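Local coordinates for 2-keto-3-deoxygluconate kinase (Thermotoga maritima, PDB 2AFB), which catalyses the phosphorylation of 2-keto-3-deoxygluconate as a sugar kinase of the pfkB family, at the interface of chains A and B and the interface of chains A and C. Sequence-based numbering; all coordinates share one arbitrary frame. Chains: chain A/B/C, 2-keto-3-deoxygluconate kinase.

Contact 1: the interface of chains A and B. Residues chain A 30, 106-109; chain B 285, 324.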
ATOM      1  N   HIS A  30     -10.275   8.599  -0.171  1.00 25.85           N
ATOM      2  CA  HIS A  30     -10.905   9.893  -0.321  1.00 25.29           C
ATOM      3  C   HIS A  30      -9.919  11.015  -0.680  1.00 23.64           C
ATOM      4  O   HIS A  30     -10.271  12.157  -0.621  1.00 24.97           O
ATOM      5  CB  HIS A  30     -11.691  10.272   0.930  1.00 27.62           C
ATOM      6  CG  HIS A  30     -12.892   9.424   1.172  1.00 30.89           C
ATOM      7  ND1 HIS A  30     -13.886   9.265   0.226  1.00 35.45           N
ATOM      8  CD2 HIS A  30     -13.282   8.715   2.261  1.00 29.91           C
ATOM      9  CE1 HIS A  30     -14.828   8.475   0.715  1.00 34.42           C
ATOM     10  NE2 HIS A  30     -14.492   8.132   1.946  1.00 28.99           N
ATOM     11  N   ALA A 106     -17.145  12.618  -0.037  1.00 27.29           N
ATOM     12  CA  ALA A 106     -17.503  12.354   1.311  1.00 25.73           C
ATOM     13  C   ALA A 106     -18.257  13.537   1.791  1.00 26.42           C
ATOM     14  O   ALA A 106     -17.879  14.701   1.519  1.00 25.63           O
ATOM     15  CB  ALA A 106     -16.242  12.124   2.163  1.00 24.54           C
ATOM     16  N   SER A 107     -19.323  13.228   2.522  1.00 24.65           N
ATOM     17  CA  SER A 107     -20.102  14.196   3.200  1.00 22.68           C
ATOM     18  C   SER A 107     -20.473  15.315   2.171  1.00 22.78           C
ATOM     19  O   SER A 107     -20.990  15.001   1.115  1.00 18.56           O
ATOM     20  CB  SER A 107     -19.372  14.672   4.462  1.00 23.29           C
ATOM     21  OG  SER A 107     -20.251  15.471   5.280  1.00 24.86           O
ATOM     22  N   GLN A 108     -20.191  16.587   2.457  1.00 23.23           N
ATOM     23  CA  GLN A 108     -20.602  17.680   1.530  1.00 23.13           C
ATOM     24  C   GLN A 108     -19.785  17.784   0.249  1.00 24.20           C
ATOM     25  O   GLN A 108     -20.117  18.607  -0.617  1.00 24.53           O
ATOM     26  CB  GLN A 108     -20.587  19.020   2.257  1.00 23.26           C
ATOM     27  CG  GLN A 108     -21.746  19.186   3.237  1.00 23.71           C
ATOM     28  CD  GLN A 108     -21.593  18.427   4.543  1.00 29.53           C
ATOM     29  OE1 GLN A 108     -20.485  18.126   4.981  1.00 22.06           O
ATOM     30  NE2 GLN A 108     -22.717  18.165   5.202  1.00 24.18           N
ATOM     31  N   ARG A 109     -18.685  17.011   0.151  1.00 23.10           N
ATOM     32  CA  ARG A 109     -17.870  17.003  -1.065  1.00 23.13           C
ATOM     33  C   ARG A 109     -18.331  15.913  -2.029  1.00 25.41           C
ATOM     34  O   ARG A 109     -18.113  14.748  -1.776  1.00 24.35           O
ATOM     35  CB  ARG A 109     -16.371  16.868  -0.767  1.00 20.09           C
ATOM     36  CG  ARG A 109     -15.514  17.016  -2.072  1.00 22.01           C
ATOM     37  CD  ARG A 109     -14.038  17.234  -1.819  1.00 26.24           C
ATOM     38  NE  ARG A 109     -13.407  16.142  -1.058  1.00 24.21           N
ATOM     39  CZ  ARG A 109     -12.983  14.983  -1.555  1.00 29.06           C
ATOM     40  NH1 ARG A 109     -13.088  14.701  -2.842  1.00 30.28           N
ATOM     41  NH2 ARG A 109     -12.402  14.113  -0.754  1.00 24.31           N
TER
ATOM     42  N   VAL B 285     -13.545  13.159   7.187  1.00 26.05           N
ATOM     43  CA  VAL B 285     -12.390  12.401   6.679  1.00 28.16           C
ATOM     44  C   VAL B 285     -11.097  12.848   7.457  1.00 29.52           C
ATOM     45  O   VAL B 285     -10.315  12.019   7.962  1.00 29.15           O
ATOM     46  CB  VAL B 285     -12.163  12.682   5.218  1.00 27.96           C
ATOM     47  CG1 VAL B 285     -10.836  12.122   4.742  1.00 33.86           C
ATOM     48  CG2 VAL B 285     -13.328  12.176   4.395  1.00 30.24           C
ATOM     49  N   THR B 324     -13.360  17.135   4.567  1.00 21.13           N
ATOM     50  CA  THR B 324     -13.523  15.990   3.628  1.00 23.60           C
ATOM     51  C   THR B 324     -12.244  15.593   2.912  1.00 23.61           C
ATOM     52  O   THR B 324     -12.231  14.595   2.148  1.00 24.51           O
ATOM     53  CB  THR B 324     -14.608  16.276   2.514  1.00 20.53           C
ATOM     54  OG1 THR B 324     -14.134  17.287   1.623  1.00 27.15           O
ATOM     55  CG2 THR B 324     -15.910  16.783   3.152  1.00 31.19           C
TER
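Loops meet loops here: the A:Ala106–A:Arg109 turn, together with the loop carrying A:His30, lies against two loops of chain B that hold B:Val285 and B:Thr324. B:Thr324 has 57 Å² of its surface hidden by chain A and is gripped by the guanidinium of A:Arg109 side-on, one nitrogen to each of two oxygens. NE donates to the hydroxyl OG1 of B:Thr324 at 3.0 Å, somewhat bent at the hydrogen, whereas NH2 donates nearly straight (173°) to the backbone O of the same residue at 2.9 Å. Both oxygens lie close to the guanidinium plane, although NH2 stands well above the plane of the carbonyl it binds. The arginine chain bends at chi3 (59°), turning the NE/NH2 edge of the guanidinium toward the threonine. In B:Thr324, OG1 sits between the backbone N and the carbonyl carbon (chi1 69°), a rotamer that points the hydroxyl at NE and leaves the methyl CG2 beside the backbone O of A:Ala106. A weak bond from NH2 to the backbone O of A:His30 may help to steady the guanidinium within its own chain. Apolar packing continues at B:Val285, where CG2 touches A:Ala106 CB at 3.7 Å; that same alanine methyl lies over the centre of one face of the A:His30 imidazole.

Contact 2: the interface of chains A and C. Residues chain A 23, 71-72, 75; chain C 33, 39, 101, 114.
A:Leu72 and A:Pro71, in the first turn of helix 71-82, press against a hydrophobic surface of chain C formed by C:Phe101, C:Ile33, C:Val114 and, at its margin, C:Phe39. The patch is apolar throughout, and no polar atoms pair across it.

A CH-pi contact provides its aromatic element. The methyl CD1 of A:Leu72 stands over the middle of one face of the C:Phe101 ring, 3.4 Å from the ring centroid. CG of A:Leu72 lies anti to its carbonyl carbon (chi1 -67°), and the leucine forks so that CD1 takes the ring while CD2 turns toward C:Ile33, whose CG2 is 3.9 Å from CD2. A:Leu72 thereby has 67 Å² of its surface hidden by chain C.

The remaining contacts are aliphatic packing. CG2 of C:Ile33, anti to the backbone N, lies between A:Leu72 and A:Pro71, 3.5 Å from CB of the proline. Farther round the same ring, CD meets CG2 of C:Val114 at 3.8 Å, the two side chains running antiparallel. A:Leu23, from strand 22-26, comes tip to tip with C:Phe101, its CD2 4.0 Å from the ring atom CE2.

The two-fold symmetry of the interface repeats this patch with the chains exchanged, so the same helix start and aromatic surface contribute twice to joining A and C, probably as a dimer.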
ATOM      1  N   LEU A  23     -11.315   1.988 -18.479  1.00 26.22           N
ATOM      2  CA  LEU A  23     -10.406   1.965 -17.331  1.00 24.69           C
ATOM      3  C   LEU A  23     -10.819   3.011 -16.299  1.00 23.10           C
ATOM      4  O   LEU A  23     -10.932   4.183 -16.653  1.00 22.55           O
ATOM      5  CB  LEU A  23      -8.997   2.286 -17.791  1.00 22.96           C
ATOM      6  CG  LEU A  23      -7.963   2.521 -16.645  1.00 20.05           C
ATOM      7  CD1 LEU A  23      -7.650   1.306 -15.824  1.00 26.54           C
ATOM      8  CD2 LEU A  23      -6.673   3.070 -17.247  1.00 28.95           C
ATOM      9  N   PRO A  71      -2.356  -3.843 -23.614  1.00 27.52           N
ATOM     10  CA  PRO A  71      -2.574  -4.419 -22.298  1.00 26.97           C
ATOM     11  C   PRO A  71      -3.783  -3.897 -21.534  1.00 26.56           C
ATOM     12  O   PRO A  71      -4.310  -4.621 -20.705  1.00 25.00           O
ATOM     13  CB  PRO A  71      -1.312  -4.036 -21.549  1.00 23.16           C
ATOM     14  CG  PRO A  71      -0.276  -3.903 -22.589  1.00 25.38           C
ATOM     15  CD  PRO A  71      -0.988  -3.287 -23.733  1.00 27.31           C
ATOM     16  N   LEU A  72      -4.210  -2.660 -21.762  1.00 25.58           N
ATOM     17  CA  LEU A  72      -5.402  -2.160 -21.068  1.00 24.72           C
ATOM     18  C   LEU A  72      -6.664  -2.826 -21.590  1.00 24.89           C
ATOM     19  O   LEU A  72      -7.514  -3.246 -20.822  1.00 24.09           O
ATOM     20  CB  LEU A  72      -5.491  -0.632 -21.138  1.00 28.03           C
ATOM     21  CG  LEU A  72      -4.312  -0.054 -20.315  1.00 32.84           C
ATOM     22  CD1 LEU A  72      -3.810   1.203 -20.887  1.00 35.99           C
ATOM     23  CD2 LEU A  72      -4.644   0.079 -18.829  1.00 31.33           C
ATOM     24  N   ALA A  75      -6.640  -6.339 -20.119  1.00 22.99           N
ATOM     25  CA  ALA A  75      -6.994  -6.312 -18.695  1.00 23.00           C
ATOM     26  C   ALA A  75      -8.513  -6.159 -18.525  1.00 24.69           C
ATOM     27  O   ALA A  75      -9.115  -6.807 -17.708  1.00 25.70           O
ATOM     28  CB  ALA A  75      -6.268  -5.156 -18.040  1.00 21.89           C
TER
ATOM     29  N   ILE C  33       0.860  -4.491 -16.584  1.00 22.66           N
ATOM     30  CA  ILE C  33      -0.436  -3.796 -16.667  1.00 25.81           C
ATOM     31  C   ILE C  33      -1.631  -4.733 -16.492  1.00 24.24           C
ATOM     32  O   ILE C  33      -2.570  -4.422 -15.750  1.00 26.34           O
ATOM     33  CB  ILE C  33      -0.517  -3.082 -18.029  1.00 25.19           C
ATOM     34  CG1 ILE C  33       0.454  -1.889 -18.024  1.00 26.51           C
ATOM     35  CG2 ILE C  33      -1.930  -2.640 -18.365  1.00 26.99           C
ATOM     36  CD1 ILE C  33       0.870  -1.337 -19.444  1.00 28.64           C
ATOM     37  N   PHE C  39      -1.863   1.735 -10.105  1.00 24.61           N
ATOM     38  CA  PHE C  39      -0.768   2.380 -10.826  1.00 25.36           C
ATOM     39  C   PHE C  39      -0.181   3.438  -9.903  1.00 24.84           C
ATOM     40  O   PHE C  39      -0.926   4.219  -9.288  1.00 24.68           O
ATOM     41  CB  PHE C  39      -1.251   3.096 -12.071  1.00 26.15           C
ATOM     42  CG  PHE C  39      -1.643   2.213 -13.167  1.00 23.34           C
ATOM     43  CD1 PHE C  39      -0.705   1.340 -13.754  1.00 25.63           C
ATOM     44  CD2 PHE C  39      -2.929   2.272 -13.680  1.00 27.76           C
ATOM     45  CE1 PHE C  39      -1.091   0.498 -14.803  1.00 26.38           C
ATOM     46  CE2 PHE C  39      -3.328   1.451 -14.752  1.00 24.79           C
ATOM     47  CZ  PHE C  39      -2.409   0.558 -15.301  1.00 28.60           C
ATOM     48  N   PHE C 101       1.699   4.686 -20.043  1.00 25.18           N
ATOM     49  CA  PHE C 101       1.730   3.585 -19.075  1.00 26.87           C
ATOM     50  C   PHE C 101       3.080   2.915 -19.251  1.00 27.53           C
ATOM     51  O   PHE C 101       3.503   2.678 -20.361  1.00 26.04           O
ATOM     52  CB  PHE C 101       0.633   2.564 -19.361  1.00 25.16           C
ATOM     53  CG  PHE C 101      -0.762   3.138 -19.340  1.00 25.93           C
ATOM     54  CD1 PHE C 101      -1.290   3.766 -20.456  1.00 27.76           C
ATOM     55  CD2 PHE C 101      -1.547   3.023 -18.217  1.00 24.16           C
ATOM     56  CE1 PHE C 101      -2.563   4.305 -20.458  1.00 26.78           C
ATOM     57  CE2 PHE C 101      -2.815   3.557 -18.182  1.00 27.22           C
ATOM     58  CZ  PHE C 101      -3.334   4.213 -19.299  1.00 27.01           C
ATOM     59  N   VAL C 114       3.039   1.913 -23.139  1.00 29.41           N
ATOM     60  CA  VAL C 114       1.863   2.118 -23.939  1.00 28.56           C
ATOM     61  C   VAL C 114       1.595   3.610 -23.947  1.00 26.54           C
ATOM     62  O   VAL C 114       1.336   4.193 -22.900  1.00 21.58           O
ATOM     63  CB  VAL C 114       0.693   1.406 -23.300  1.00 28.79           C
ATOM     64  CG1 VAL C 114      -0.586   1.663 -24.119  1.00 27.44           C
ATOM     65  CG2 VAL C 114       1.026  -0.074 -23.154  1.00 30.02           C
TER

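Contact 3: the interface of chains A and B. Residues chain A 32, 34, 109, 112; chain B 325, 331-332, 336.
CG1 of B:Val331 fills the angle between A:Phe34 and A:Arg32, lying 3.8 Å from A:Phe34 CB and equally near the CD methylene of A:Arg32. The CG2 branch of the valine reaches the ring carbon CD2 of A:Phe34. B:Ile325 crosses A:Arg109 at about a right angle and lays its CG1 against NE at 3.7 Å.

Farther out, the aliphatic part of A:Arg32 slides past B:Val331, and its chain bends at chi3 (67°) to send the guanidinium tip to tip into B:Glu336, on helix 334-341. The grip is end-on: NH1 donates to OE1 and NH2 to OE2, each at 2.8 Å and nearly straight. Both carboxylate oxygens lie in the guanidinium plane and are met on their syn sides, but the two planes are turned 34° apart. NH1 also donates to the backbone O of B:Val331 at 2.7 Å, a more bent bond tilted from the guanidinium plane. A:Arg109 CD lies over the rim of one face of the A:Arg32 guanidinium. At the outer rim, water 1 joins the ammonium NZ of A:Lys112 to OE2 of B:Glu336, bonding to them at 2.7 and 2.6 Å; this second basic group probably adds to the stabilisation of the carboxylate.

The salt bridge and its hydrophobic base tie chain A to the helix 334-341 region of chain B, a link likely to help hold the deposited assembly together.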
ATOM      1  N   ARG A  32      -7.965  13.383  -3.296  1.00 22.95           N
ATOM      2  CA  ARG A  32      -8.229  14.033  -4.546  1.00 21.63           C
ATOM      3  C   ARG A  32      -7.093  13.734  -5.532  1.00 22.29           C
ATOM      4  O   ARG A  32      -6.011  13.355  -5.170  1.00 20.53           O
ATOM      5  CB  ARG A  32      -8.419  15.550  -4.341  1.00 22.29           C
ATOM      6  CG  ARG A  32      -9.515  15.864  -3.372  1.00 22.71           C
ATOM      7  CD  ARG A  32     -10.137  17.245  -3.524  1.00 24.23           C
ATOM      8  NE  ARG A  32     -10.842  17.332  -4.773  1.00 19.74           N
ATOM      9  CZ  ARG A  32     -11.477  18.425  -5.206  1.00 31.50           C
ATOM     10  NH1 ARG A  32     -11.482  19.558  -4.513  1.00 22.63           N
ATOM     11  NH2 ARG A  32     -12.065  18.384  -6.382  1.00 29.87           N
ATOM     12  N   PHE A  34      -5.276  15.626  -7.271  1.00 24.32           N
ATOM     13  CA  PHE A  34      -4.144  16.529  -7.122  1.00 24.43           C
ATOM     14  C   PHE A  34      -3.108  16.032  -6.134  1.00 24.99           C
ATOM     15  O   PHE A  34      -1.896  16.350  -6.221  1.00 24.95           O
ATOM     16  CB  PHE A  34      -4.656  17.890  -6.609  1.00 23.71           C
ATOM     17  CG  PHE A  34      -3.598  18.945  -6.502  1.00 19.74           C
ATOM     18  CD1 PHE A  34      -2.990  19.459  -7.632  1.00 23.08           C
ATOM     19  CD2 PHE A  34      -3.217  19.440  -5.265  1.00 16.23           C
ATOM     20  CE1 PHE A  34      -2.016  20.464  -7.514  1.00 17.18           C
ATOM     21  CE2 PHE A  34      -2.245  20.428  -5.146  1.00 20.28           C
ATOM     22  CZ  PHE A  34      -1.637  20.923  -6.266  1.00 23.76           C
ATOM     23  N   ARG A 109     -18.685  17.011   0.151  1.00 23.10           N
ATOM     24  CA  ARG A 109     -17.870  17.003  -1.065  1.00 23.13           C
ATOM     25  C   ARG A 109     -18.331  15.913  -2.029  1.00 25.41           C
ATOM     26  O   ARG A 109     -18.113  14.748  -1.776  1.00 24.35           O
ATOM     27  CB  ARG A 109     -16.371  16.868  -0.767  1.00 20.09           C
ATOM     28  CG  ARG A 109     -15.514  17.016  -2.072  1.00 22.01           C
ATOM     29  CD  ARG A 109     -14.038  17.234  -1.819  1.00 26.24           C
ATOM     30  NE  ARG A 109     -13.407  16.142  -1.058  1.00 24.21           N
ATOM     31  CZ  ARG A 109     -12.983  14.983  -1.555  1.00 29.06           C
ATOM     32  NH1 ARG A 109     -13.088  14.701  -2.842  1.00 30.28           N
ATOM     33  NH2 ARG A 109     -12.402  14.113  -0.754  1.00 24.31           N
ATOM     34  N   LYS A 112     -16.363  13.196  -7.952  1.00 28.42           N
ATOM     35  CA  LYS A 112     -16.048  14.014  -9.129  1.00 29.92           C
ATOM     36  C   LYS A 112     -15.458  13.071 -10.143  1.00 31.67           C
ATOM     37  O   LYS A 112     -14.666  12.170  -9.783  1.00 32.97           O
ATOM     38  CB  LYS A 112     -15.079  15.145  -8.772  1.00 30.73           C
ATOM     39  CG  LYS A 112     -14.583  15.982  -9.961  1.00 31.06           C
ATOM     40  CD  LYS A 112     -13.670  17.129  -9.512  1.00 29.76           C
ATOM     41  CE  LYS A 112     -13.078  17.940 -10.678  1.00 34.68           C
ATOM     42  NZ  LYS A 112     -14.100  18.826 -11.336  1.00 28.32           N
TER
ATOM     43  N   ILE B 325     -11.209  16.387   3.121  1.00 25.34           N
ATOM     44  CA  ILE B 325      -9.938  16.305   2.367  1.00 26.93           C
ATOM     45  C   ILE B 325      -8.787  15.868   3.294  1.00 28.64           C
ATOM     46  O   ILE B 325      -8.484  16.596   4.243  1.00 27.62           O
ATOM     47  CB  ILE B 325      -9.642  17.670   1.727  1.00 26.33           C
ATOM     48  CG1 ILE B 325     -10.731  18.019   0.720  1.00 30.13           C
ATOM     49  CG2 ILE B 325      -8.339  17.743   0.949  1.00 22.30           C
ATOM     50  CD1 ILE B 325     -10.634  19.456   0.311  1.00 33.05           C
ATOM     51  N   VAL B 331      -7.591  21.267  -0.962  1.00 26.73           N
ATOM     52  CA  VAL B 331      -7.499  21.176  -2.412  1.00 24.16           C
ATOM     53  C   VAL B 331      -8.899  21.575  -2.845  1.00 27.60           C
ATOM     54  O   VAL B 331      -9.818  20.767  -2.734  1.00 27.71           O
ATOM     55  CB  VAL B 331      -7.190  19.711  -2.871  1.00 24.46           C
ATOM     56  CG1 VAL B 331      -7.214  19.562  -4.345  1.00 28.59           C
ATOM     57  CG2 VAL B 331      -5.870  19.238  -2.298  1.00 27.99           C
ATOM     58  N   LEU B 332      -9.079  22.838  -3.236  1.00 26.89           N
ATOM     59  CA  LEU B 332     -10.392  23.387  -3.522  1.00 26.42           C
ATOM     60  C   LEU B 332     -10.259  24.460  -4.577  1.00 27.51           C
ATOM     61  O   LEU B 332      -9.222  25.137  -4.647  1.00 28.68           O
ATOM     62  CB  LEU B 332     -10.985  24.008  -2.253  1.00 27.22           C
ATOM     63  CG  LEU B 332     -11.643  23.052  -1.257  1.00 28.12           C
ATOM     64  CD1 LEU B 332     -12.225  23.851  -0.080  1.00 34.88           C
ATOM     65  CD2 LEU B 332     -12.681  22.195  -1.906  1.00 34.14           C
ATOM     66  N   GLU B 336     -16.159  25.200  -6.478  1.00 23.58           N
ATOM     67  CA  GLU B 336     -16.584  24.112  -5.590  1.00 27.31           C
ATOM     68  C   GLU B 336     -17.166  24.634  -4.292  1.00 24.65           C
ATOM     69  O   GLU B 336     -18.223  24.191  -3.842  1.00 22.95           O
ATOM     70  CB  GLU B 336     -15.393  23.157  -5.292  1.00 22.49           C
ATOM     71  CG  GLU B 336     -15.100  22.249  -6.510  1.00 26.98           C
ATOM     72  CD  GLU B 336     -13.743  21.435  -6.445  1.00 35.30           C
ATOM     73  OE1 GLU B 336     -12.870  21.745  -5.589  1.00 26.31           O
ATOM     74  OE2 GLU B 336     -13.564  20.504  -7.297  1.00 28.37           O
TER
HETATM   75  O   HOH W   1     -15.183  20.077  -9.241  1.00 21.67           O

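Contacts 1 and 3 are neighbouring parts of the A–B interface, the centres of their C-alpha atoms about 9 Å apart, and share A:Arg109. This arginine binds polar groups in contact 1 and packs in contact 3, coupling the two patches. Contact 2 faces another subunit, its C-alpha centre about 29 Å from that of contact 1 and 26 Å from that of contact 3. The 3-10 helix 33-35 serves both interfaces, through A:Phe34 in contact 3 and, on the partner chain, C:Ile33 in contact 2. Chain A thus bridges B and C by a non-two-fold and a two-fold contact, consistent with the six-chain deposited assembly.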